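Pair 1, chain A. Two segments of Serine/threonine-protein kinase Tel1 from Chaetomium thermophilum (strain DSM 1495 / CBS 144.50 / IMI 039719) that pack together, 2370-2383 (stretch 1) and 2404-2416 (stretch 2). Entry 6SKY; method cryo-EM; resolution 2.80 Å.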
# COMPACT_ATOMS: atom_id res chain seq x y z
N ARG A 2370 -26.81 -22.53 -14.68
CA ARG A 2370 -25.74 -22.11 -15.59
C ARG A 2370 -26.27 -21.73 -16.97
O ARG A 2370 -25.72 -20.82 -17.61
CB ARG A 2370 -24.71 -23.22 -15.71
CG ARG A 2370 -24.06 -23.58 -14.41
CD ARG A 2370 -22.90 -24.51 -14.65
NE ARG A 2370 -21.80 -23.85 -15.34
CZ ARG A 2370 -20.87 -23.13 -14.72
NH1 ARG A 2370 -19.90 -22.57 -15.41
NH2 ARG A 2370 -20.92 -22.98 -13.41
N SER A 2371 -27.31 -22.39 -17.44
CA SER A 2371 -27.89 -22.04 -18.74
C SER A 2371 -28.53 -20.66 -18.70
O SER A 2371 -28.40 -19.88 -19.65
CB SER A 2371 -28.90 -23.10 -19.16
OG SER A 2371 -29.60 -22.70 -20.31
N GLU A 2372 -29.24 -20.34 -17.62
CA GLU A 2372 -29.79 -19.00 -17.48
C GLU A 2372 -28.69 -17.95 -17.45
O GLU A 2372 -28.82 -16.89 -18.08
CB GLU A 2372 -30.65 -18.91 -16.23
CG GLU A 2372 -31.98 -19.61 -16.34
CD GLU A 2372 -32.69 -19.72 -15.02
OE1 GLU A 2372 -32.12 -19.28 -13.99
OE2 GLU A 2372 -33.82 -20.26 -15.00
N PHE A 2373 -27.61 -18.22 -16.72
CA PHE A 2373 -26.51 -17.26 -16.69
C PHE A 2373 -25.92 -17.05 -18.08
O PHE A 2373 -25.58 -15.93 -18.45
CB PHE A 2373 -25.43 -17.71 -15.73
CG PHE A 2373 -25.66 -17.28 -14.33
CD1 PHE A 2373 -26.33 -16.12 -14.05
CD2 PHE A 2373 -25.21 -18.05 -13.28
CE1 PHE A 2373 -26.54 -15.73 -12.77
CE2 PHE A 2373 -25.43 -17.67 -11.99
CZ PHE A 2373 -26.09 -16.50 -11.74
N LEU A 2374 -25.80 -18.12 -18.86
CA LEU A 2374 -25.26 -17.99 -20.21
C LEU A 2374 -26.16 -17.14 -21.09
O LEU A 2374 -25.69 -16.27 -21.83
CB LEU A 2374 -25.07 -19.37 -20.83
CG LEU A 2374 -24.50 -19.40 -22.24
CD1 LEU A 2374 -23.04 -19.05 -22.21
CD2 LEU A 2374 -24.72 -20.75 -22.85
N LYS A 2375 -27.47 -17.39 -21.04
CA LYS A 2375 -28.41 -16.57 -21.79
C LYS A 2375 -28.25 -15.09 -21.45
O LYS A 2375 -28.13 -14.25 -22.34
CB LYS A 2375 -29.84 -17.00 -21.51
CG LYS A 2375 -30.36 -18.08 -22.42
CD LYS A 2375 -31.76 -18.47 -22.01
CE LYS A 2375 -32.29 -19.60 -22.87
NZ LYS A 2375 -33.66 -20.04 -22.47
N LEU A 2376 -28.27 -14.77 -20.15
CA LEU A 2376 -28.19 -13.37 -19.75
C LEU A 2376 -26.87 -12.74 -20.16
O LEU A 2376 -26.83 -11.58 -20.58
CB LEU A 2376 -28.40 -13.24 -18.25
CG LEU A 2376 -29.77 -13.63 -17.74
CD1 LEU A 2376 -29.78 -13.55 -16.24
CD2 LEU A 2376 -30.80 -12.70 -18.32
N CYS A 2377 -25.78 -13.50 -20.07
CA CYS A 2377 -24.47 -12.97 -20.44
C CYS A 2377 -24.42 -12.60 -21.91
O CYS A 2377 -24.02 -11.49 -22.27
CB CYS A 2377 -23.40 -14.00 -20.10
SG CYS A 2377 -21.72 -13.42 -20.22
N ILE A 2378 -24.84 -13.52 -22.78
CA ILE A 2378 -24.76 -13.24 -24.21
C ILE A 2378 -25.70 -12.10 -24.59
O ILE A 2378 -25.32 -11.18 -25.33
CB ILE A 2378 -25.05 -14.51 -25.02
CG1 ILE A 2378 -23.81 -15.39 -25.07
CG2 ILE A 2378 -25.47 -14.16 -26.42
CD1 ILE A 2378 -24.00 -16.64 -25.84
N GLU A 2379 -26.92 -12.13 -24.07
CA GLU A 2379 -27.89 -11.10 -24.42
C GLU A 2379 -27.42 -9.72 -23.99
O GLU A 2379 -27.54 -8.75 -24.75
CB GLU A 2379 -29.23 -11.42 -23.79
CG GLU A 2379 -30.19 -10.27 -23.78
CD GLU A 2379 -31.48 -10.63 -23.10
OE1 GLU A 2379 -31.67 -11.81 -22.76
OE2 GLU A 2379 -32.32 -9.72 -22.90
N ASN A 2380 -26.86 -9.60 -22.78
CA ASN A 2380 -26.45 -8.29 -22.32
C ASN A 2380 -25.16 -7.82 -22.96
O ASN A 2380 -24.97 -6.61 -23.12
CB ASN A 2380 -26.32 -8.28 -20.80
CG ASN A 2380 -27.65 -8.36 -20.11
OD1 ASN A 2380 -28.51 -7.52 -20.30
ND2 ASN A 2380 -27.82 -9.39 -19.31
N TYR A 2381 -24.26 -8.72 -23.36
CA TYR A 2381 -23.12 -8.28 -24.16
C TYR A 2381 -23.59 -7.69 -25.48
O TYR A 2381 -23.12 -6.62 -25.90
CB TYR A 2381 -22.17 -9.45 -24.43
CG TYR A 2381 -21.10 -9.60 -23.39
CD1 TYR A 2381 -20.44 -8.51 -22.90
CD2 TYR A 2381 -20.76 -10.84 -22.90
CE1 TYR A 2381 -19.48 -8.64 -21.95
CE2 TYR A 2381 -19.80 -10.98 -21.96
CZ TYR A 2381 -19.16 -9.88 -21.48
OH TYR A 2381 -18.19 -10.01 -20.53
N LEU A 2382 -24.53 -8.35 -26.14
CA LEU A 2382 -25.01 -7.83 -27.42
C LEU A 2382 -25.76 -6.52 -27.24
O LEU A 2382 -25.65 -5.63 -28.09
CB LEU A 2382 -25.89 -8.87 -28.11
CG LEU A 2382 -25.09 -10.00 -28.72
CD1 LEU A 2382 -26.03 -10.96 -29.37
CD2 LEU A 2382 -24.11 -9.46 -29.71
N LEU A 2383 -26.54 -6.38 -26.17
CA LEU A 2383 -27.24 -5.12 -25.94
C LEU A 2383 -26.27 -4.01 -25.60
O LEU A 2383 -26.48 -2.86 -25.99
CB LEU A 2383 -28.27 -5.28 -24.84
CG LEU A 2383 -29.52 -6.09 -25.17
CD1 LEU A 2383 -30.39 -6.18 -23.96
CD2 LEU A 2383 -30.27 -5.46 -26.30
N GLU A 2404 -17.14 -20.57 -28.14
CA GLU A 2404 -17.07 -21.72 -27.24
C GLU A 2404 -18.37 -22.51 -27.24
O GLU A 2404 -18.36 -23.74 -27.13
CB GLU A 2404 -16.72 -21.28 -25.83
CG GLU A 2404 -15.28 -20.91 -25.64
CD GLU A 2404 -15.00 -20.32 -24.27
OE1 GLU A 2404 -15.89 -20.39 -23.40
OE2 GLU A 2404 -13.89 -19.78 -24.07
N LYS A 2405 -19.50 -21.82 -27.35
CA LYS A 2405 -20.83 -22.41 -27.25
C LYS A 2405 -21.50 -22.55 -28.61
O LYS A 2405 -22.71 -22.34 -28.74
CB LYS A 2405 -21.71 -21.59 -26.33
CG LYS A 2405 -21.08 -21.26 -25.02
CD LYS A 2405 -20.91 -22.49 -24.19
CE LYS A 2405 -20.42 -22.14 -22.81
NZ LYS A 2405 -20.61 -23.28 -21.90
N SER A 2406 -20.74 -22.88 -29.64
CA SER A 2406 -21.33 -22.99 -30.97
C SER A 2406 -22.31 -24.14 -31.08
O SER A 2406 -23.11 -24.17 -32.02
CB SER A 2406 -20.23 -23.12 -32.02
OG SER A 2406 -19.23 -24.02 -31.60
N GLU A 2407 -22.27 -25.10 -30.15
CA GLU A 2407 -23.18 -26.23 -30.21
C GLU A 2407 -24.45 -26.00 -29.41
O GLU A 2407 -25.54 -26.40 -29.85
CB GLU A 2407 -22.49 -27.50 -29.70
CG GLU A 2407 -21.69 -28.22 -30.76
CD GLU A 2407 -20.34 -27.61 -30.98
OE1 GLU A 2407 -19.86 -26.89 -30.08
OE2 GLU A 2407 -19.74 -27.85 -32.05
N GLU A 2408 -24.34 -25.36 -28.25
CA GLU A 2408 -25.49 -25.16 -27.38
C GLU A 2408 -26.52 -24.27 -28.04
O GLU A 2408 -26.31 -23.06 -28.18
CB GLU A 2408 -25.02 -24.56 -26.06
CG GLU A 2408 -23.75 -25.19 -25.54
CD GLU A 2408 -23.53 -24.93 -24.07
OE1 GLU A 2408 -24.36 -24.21 -23.46
OE2 GLU A 2408 -22.55 -25.45 -23.51
N GLU A 2409 -27.65 -24.85 -28.44
CA GLU A 2409 -28.61 -24.13 -29.27
C GLU A 2409 -29.25 -22.95 -28.55
O GLU A 2409 -29.82 -22.07 -29.21
CB GLU A 2409 -29.69 -25.08 -29.76
CG GLU A 2409 -30.20 -24.76 -31.15
CD GLU A 2409 -29.11 -24.81 -32.21
OE1 GLU A 2409 -28.13 -25.56 -32.03
OE2 GLU A 2409 -29.23 -24.10 -33.23
N VAL A 2410 -29.17 -22.90 -27.22
CA VAL A 2410 -29.71 -21.77 -26.48
C VAL A 2410 -28.91 -20.51 -26.78
O VAL A 2410 -29.47 -19.42 -27.00
CB VAL A 2410 -29.73 -22.11 -24.98
CG1 VAL A 2410 -29.27 -20.95 -24.15
CG2 VAL A 2410 -31.12 -22.55 -24.57
N ALA A 2411 -27.58 -20.63 -26.80
CA ALA A 2411 -26.73 -19.50 -27.17
C ALA A 2411 -27.04 -19.03 -28.57
O ALA A 2411 -27.11 -17.83 -28.83
CB ALA A 2411 -25.27 -19.89 -27.04
N ASN A 2412 -27.26 -19.97 -29.49
CA ASN A 2412 -27.54 -19.58 -30.86
C ASN A 2412 -28.90 -18.92 -31.00
O ASN A 2412 -29.06 -18.02 -31.82
CB ASN A 2412 -27.42 -20.78 -31.78
CG ASN A 2412 -26.02 -21.33 -31.81
OD1 ASN A 2412 -25.05 -20.59 -31.74
ND2 ASN A 2412 -25.90 -22.64 -31.91
N GLU A 2413 -29.88 -19.31 -30.19
CA GLU A 2413 -31.16 -18.61 -30.24
C GLU A 2413 -31.04 -17.19 -29.73
O GLU A 2413 -31.58 -16.25 -30.34
CB GLU A 2413 -32.22 -19.37 -29.44
CG GLU A 2413 -32.54 -20.74 -29.99
CD GLU A 2413 -32.90 -20.72 -31.46
OE1 GLU A 2413 -33.54 -19.75 -31.91
OE2 GLU A 2413 -32.54 -21.68 -32.17
N VAL A 2414 -30.32 -16.98 -28.63
CA VAL A 2414 -30.15 -15.62 -28.12
C VAL A 2414 -29.40 -14.76 -29.13
O VAL A 2414 -29.76 -13.60 -29.38
CB VAL A 2414 -29.45 -15.64 -26.76
CG1 VAL A 2414 -29.27 -14.24 -26.25
CG2 VAL A 2414 -30.25 -16.44 -25.78
N VAL A 2415 -28.34 -15.32 -29.72
CA VAL A 2415 -27.57 -14.56 -30.70
C VAL A 2415 -28.41 -14.24 -31.91
O VAL A 2415 -28.38 -13.12 -32.43
CB VAL A 2415 -26.30 -15.33 -31.08
CG1 VAL A 2415 -25.64 -14.67 -32.25
CG2 VAL A 2415 -25.36 -15.39 -29.92
N LYS A 2416 -29.18 -15.21 -32.39
CA LYS A 2416 -30.07 -14.96 -33.52
C LYS A 2416 -31.02 -13.82 -33.21
O LYS A 2416 -31.30 -12.99 -34.08
CB LYS A 2416 -30.86 -16.21 -33.86
CG LYS A 2416 -31.95 -15.96 -34.86
CD LYS A 2416 -32.81 -17.18 -35.06
CE LYS A 2416 -33.94 -16.88 -36.02
NZ LYS A 2416 -34.80 -18.07 -36.24

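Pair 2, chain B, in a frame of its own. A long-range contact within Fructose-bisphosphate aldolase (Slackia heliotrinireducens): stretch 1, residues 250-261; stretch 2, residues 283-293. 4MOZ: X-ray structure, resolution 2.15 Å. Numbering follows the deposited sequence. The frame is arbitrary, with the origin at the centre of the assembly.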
# COMPACT_ATOMS: atom_id res chain seq x y z
N VAL B 250 12.12 -43.16 -18.64
CA VAL B 250 11.30 -42.20 -19.39
C VAL B 250 11.59 -40.77 -18.90
O VAL B 250 11.75 -39.85 -19.71
CB VAL B 250 9.79 -42.51 -19.27
CG1 VAL B 250 8.96 -41.47 -20.01
CG2 VAL B 250 9.50 -43.90 -19.80
N PHE B 251 11.67 -40.62 -17.58
CA PHE B 251 12.00 -39.35 -16.96
C PHE B 251 13.35 -38.80 -17.44
O PHE B 251 13.46 -37.63 -17.82
CB PHE B 251 11.99 -39.48 -15.43
CG PHE B 251 12.46 -38.25 -14.71
CD1 PHE B 251 11.61 -37.16 -14.52
CD2 PHE B 251 13.76 -38.17 -14.22
CE1 PHE B 251 12.05 -36.02 -13.86
CE2 PHE B 251 14.21 -37.04 -13.56
CZ PHE B 251 13.35 -35.96 -13.38
N LEU B 252 14.37 -39.66 -17.44
CA LEU B 252 15.72 -39.25 -17.81
C LEU B 252 15.82 -38.96 -19.31
O LEU B 252 16.63 -38.14 -19.73
CB LEU B 252 16.76 -40.29 -17.37
CG LEU B 252 16.96 -40.48 -15.86
CD1 LEU B 252 17.62 -41.82 -15.56
CD2 LEU B 252 17.75 -39.34 -15.23
N GLN B 253 14.97 -39.63 -20.09
CA GLN B 253 14.86 -39.40 -21.53
C GLN B 253 14.19 -38.06 -21.83
O GLN B 253 14.59 -37.37 -22.77
CB GLN B 253 14.09 -40.55 -22.21
CG GLN B 253 14.02 -40.47 -23.74
CD GLN B 253 15.37 -40.68 -24.41
OE1 GLN B 253 16.01 -41.72 -24.23
NE2 GLN B 253 15.80 -39.71 -25.21
N GLN B 254 13.18 -37.70 -21.04
CA GLN B 254 12.55 -36.39 -21.17
C GLN B 254 13.56 -35.27 -20.94
O GLN B 254 13.65 -34.34 -21.74
CB GLN B 254 11.39 -36.25 -20.19
CG GLN B 254 10.14 -37.01 -20.58
CD GLN B 254 9.01 -36.80 -19.59
OE1 GLN B 254 9.01 -35.84 -18.81
NE2 GLN B 254 8.03 -37.71 -19.60
N LEU B 255 14.33 -35.38 -19.86
CA LEU B 255 15.33 -34.37 -19.51
C LEU B 255 16.40 -34.24 -20.59
O LEU B 255 16.86 -33.13 -20.89
CB LEU B 255 15.99 -34.70 -18.17
CG LEU B 255 15.13 -34.72 -16.90
CD1 LEU B 255 16.04 -34.78 -15.68
CD2 LEU B 255 14.20 -33.53 -16.80
N HIS B 256 16.80 -35.37 -21.16
CA HIS B 256 17.78 -35.41 -22.23
C HIS B 256 17.25 -34.74 -23.47
O HIS B 256 17.93 -33.89 -24.06
CB HIS B 256 18.19 -36.86 -22.51
CG HIS B 256 19.47 -36.98 -23.31
ND1 HIS B 256 19.48 -36.97 -24.66
CD2 HIS B 256 20.80 -37.12 -22.91
CE1 HIS B 256 20.75 -37.10 -25.10
NE2 HIS B 256 21.55 -37.18 -24.02
N ASP B 257 16.03 -35.09 -23.86
CA ASP B 257 15.36 -34.46 -25.00
C ASP B 257 15.20 -32.95 -24.82
O ASP B 257 15.40 -32.20 -25.77
CB ASP B 257 13.99 -35.10 -25.25
CG ASP B 257 14.09 -36.53 -25.76
OD1 ASP B 257 15.20 -36.97 -26.13
OD2 ASP B 257 13.06 -37.22 -25.79
N GLN B 258 14.84 -32.53 -23.61
CA GLN B 258 14.64 -31.11 -23.32
C GLN B 258 15.91 -30.30 -23.55
O GLN B 258 15.85 -29.18 -24.06
CB GLN B 258 14.12 -30.91 -21.89
CG GLN B 258 12.65 -31.29 -21.71
CD GLN B 258 12.24 -31.45 -20.26
OE1 GLN B 258 13.04 -31.25 -19.34
NE2 GLN B 258 10.98 -31.83 -20.05
N ILE B 259 17.05 -30.86 -23.18
CA ILE B 259 18.33 -30.19 -23.37
C ILE B 259 18.73 -30.17 -24.84
O ILE B 259 18.94 -29.10 -25.42
CB ILE B 259 19.46 -30.83 -22.52
CG1 ILE B 259 19.16 -30.68 -21.02
CG2 ILE B 259 20.81 -30.20 -22.86
CD1 ILE B 259 20.04 -31.52 -20.12
N TYR B 260 18.82 -31.35 -25.45
CA TYR B 260 19.45 -31.47 -26.77
C TYR B 260 18.50 -31.21 -27.93
O TYR B 260 18.94 -30.79 -29.00
CB TYR B 260 20.20 -32.81 -26.90
CG TYR B 260 21.30 -32.94 -25.86
CD1 TYR B 260 22.52 -32.26 -26.01
CD2 TYR B 260 21.12 -33.72 -24.71
CE1 TYR B 260 23.52 -32.37 -25.05
CE2 TYR B 260 22.12 -33.83 -23.75
CZ TYR B 260 23.32 -33.15 -23.92
OH TYR B 260 24.31 -33.26 -22.97
N ILE B 261 17.20 -31.42 -27.72
CA ILE B 261 16.20 -31.08 -28.73
C ILE B 261 15.50 -29.76 -28.38
O ILE B 261 15.32 -28.89 -29.25
CB ILE B 261 15.17 -32.22 -28.94
CG1 ILE B 261 15.88 -33.51 -29.38
CG2 ILE B 261 14.10 -31.81 -29.96
CD1 ILE B 261 15.04 -34.76 -29.28
N ARG B 283 20.80 -41.27 -5.56
CA ARG B 283 21.13 -41.86 -6.87
C ARG B 283 20.43 -41.17 -8.04
O ARG B 283 21.01 -41.05 -9.12
CB ARG B 283 20.84 -43.37 -6.89
CG ARG B 283 21.79 -44.20 -6.04
CD ARG B 283 21.77 -45.68 -6.42
NE ARG B 283 20.41 -46.23 -6.46
CZ ARG B 283 19.79 -46.79 -5.42
NH1 ARG B 283 20.39 -46.87 -4.24
NH2 ARG B 283 18.56 -47.26 -5.57
N LEU B 284 19.20 -40.71 -7.83
CA LEU B 284 18.47 -39.99 -8.88
C LEU B 284 19.07 -38.62 -9.16
O LEU B 284 19.18 -38.22 -10.32
CB LEU B 284 16.97 -39.90 -8.58
CG LEU B 284 16.11 -39.21 -9.65
CD1 LEU B 284 16.22 -39.87 -11.02
CD2 LEU B 284 14.65 -39.13 -9.22
N THR B 285 19.48 -37.91 -8.11
CA THR B 285 20.13 -36.60 -8.30
C THR B 285 21.40 -36.80 -9.12
O THR B 285 21.72 -35.98 -9.99
CB THR B 285 20.50 -35.89 -6.97
OG1 THR B 285 21.50 -36.63 -6.27
CG2 THR B 285 19.27 -35.71 -6.08
N LYS B 286 22.11 -37.89 -8.85
CA LYS B 286 23.35 -38.23 -9.53
C LYS B 286 23.09 -38.53 -11.00
O LYS B 286 23.83 -38.08 -11.87
CB LYS B 286 24.07 -39.39 -8.84
CG LYS B 286 24.70 -39.00 -7.51
CD LYS B 286 25.39 -40.17 -6.82
CE LYS B 286 26.10 -39.70 -5.56
NZ LYS B 286 26.83 -40.80 -4.88
N ALA B 287 22.00 -39.26 -11.27
CA ALA B 287 21.56 -39.56 -12.63
C ALA B 287 21.20 -38.29 -13.40
O ALA B 287 21.65 -38.09 -14.54
CB ALA B 287 20.39 -40.53 -12.62
N ILE B 288 20.40 -37.42 -12.78
CA ILE B 288 20.01 -36.14 -13.37
C ILE B 288 21.23 -35.27 -13.64
O ILE B 288 21.40 -34.76 -14.75
CB ILE B 288 18.99 -35.40 -12.48
CG1 ILE B 288 17.68 -36.19 -12.38
CG2 ILE B 288 18.72 -34.00 -13.03
CD1 ILE B 288 16.76 -35.72 -11.27
N SER B 289 22.09 -35.12 -12.63
CA SER B 289 23.31 -34.31 -12.74
C SER B 289 24.29 -34.85 -13.78
O SER B 289 25.05 -34.09 -14.38
CB SER B 289 24.01 -34.19 -11.39
OG SER B 289 23.36 -33.25 -10.55
N ALA B 290 24.28 -36.17 -13.99
CA ALA B 290 25.16 -36.78 -14.98
C ALA B 290 24.76 -36.37 -16.40
O ALA B 290 25.61 -36.04 -17.21
CB ALA B 290 25.18 -38.30 -14.84
N ILE B 291 23.45 -36.39 -16.67
CA ILE B 291 22.93 -35.87 -17.94
C ILE B 291 23.19 -34.37 -18.06
O ILE B 291 23.77 -33.91 -19.04
CB ILE B 291 21.42 -36.15 -18.11
CG1 ILE B 291 21.18 -37.65 -18.28
CG2 ILE B 291 20.85 -35.38 -19.29
CD1 ILE B 291 19.72 -38.06 -18.22
N THR B 292 22.79 -33.63 -17.03
CA THR B 292 22.76 -32.17 -17.07
C THR B 292 24.15 -31.53 -17.06
O THR B 292 24.42 -30.61 -17.83
CB THR B 292 21.92 -31.62 -15.90
OG1 THR B 292 20.66 -32.31 -15.89
CG2 THR B 292 21.68 -30.12 -16.03
N LEU B 293 25.03 -32.02 -16.19
CA LEU B 293 26.35 -31.42 -16.00
C LEU B 293 27.48 -32.11 -16.76
O LEU B 293 28.47 -31.47 -17.13
CB LEU B 293 26.68 -31.35 -14.50
CG LEU B 293 25.62 -30.74 -13.58
CD1 LEU B 293 25.95 -30.98 -12.11
CD2 LEU B 293 25.42 -29.26 -13.85

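Both pairs set two helices side by side, running the same way. In pair 1 the helix 2370-2383 meets the helix 2409-2416 at a signed crossing angle of -25°, with the axes 9.3 Å apart at closest approach; in pair 2 the values are -21° and 10.1 Å. Fourteen central residues superpose at an RMSD of 0.6 Å. No hydrogen bond or salt bridge crosses either contact, so each relies on the fit of side chains, and the matched positions tell how that fit is reached.

The register is the same. In pair 1 the CA atoms of A:Lys2375 and A:Ala2411 lie 6.4 Å apart, and those of A:Glu2379 and A:Val2414 6.3 Å apart. The matching points in pair 2 are wider: 6.9 Å between the CA atoms of B:Leu252 and B:Ile288, and 6.7 Å between those of B:His256 and B:Ile291.

The clearest exchange is A:Ala2411 for B:Ile288. The first helix stays large in both pairs, and the axes of pair 2 are slightly farther apart. A:Ile2378 matches B:Leu255. A:Ile2378 CD1 lies 3.7 Å from A:Ala2411 CB; B:Ile288 CG2 lies 3.8 Å from B:Leu255 CD1, and B:Ile288 CD1 meets the edge of the B:Phe251 ring at CE2, 3.7 Å away. B:Phe251 matches A:Leu2374, which approaches A:Ala2411 less closely, CD2 to CB at 4.3 Å.

One residue earlier on the second helix, the sizes reverse. A:Val2410 matches B:Ala287, and A:Lys2375 matches B:Leu252. The lysine CA-to-CB bond points sideways, and its aliphatic stem does the packing, CG lying 3.5 Å from A:Val2410 CG1 and 3.7 Å from A:Val2414 CG2. The CA-to-CB bond of B:Leu252 points toward the partner helix, and its CD2 lies 3.9 Å from B:Ala287 CB. An exposed lysine and a buried leucine thus both bring carbon to the same site.

A:Val2414 and B:Ile291 are the most heavily covered residues of their pairs, and their side-chain centres fall 0.2 Å apart. The valine sets CG1 3.8 Å from A:Ile2378 CG2 and 3.7 Å from A:Glu2379 CB. The isoleucine carries one carbon more, and that CD1 extends to B:Leu252, 3.8 Å from its CB and 3.4 Å from its carbonyl O. Its CG2 lies 4.0 Å from B:His256 CD2, so glutamate and histidine at the matched site both border this central residue.

At the far end, A:Leu2382 matches B:Ile259, and A:Val2415 matches B:Thr292. A:Leu2382 CD1 comes within 4.1 Å of A:Val2415 CA, and B:Ile259 CD1 within 4.1 Å of B:Thr292 CA. The threonine keeps the branched shape of valine while its OG1 donates to B:Ile288 O on its own helix at 2.8 Å, so a polar atom is accommodated in a buried place.

The rule read here is a shared register, a branched residue as the most covered, and side-chain size that varies at the positions around it.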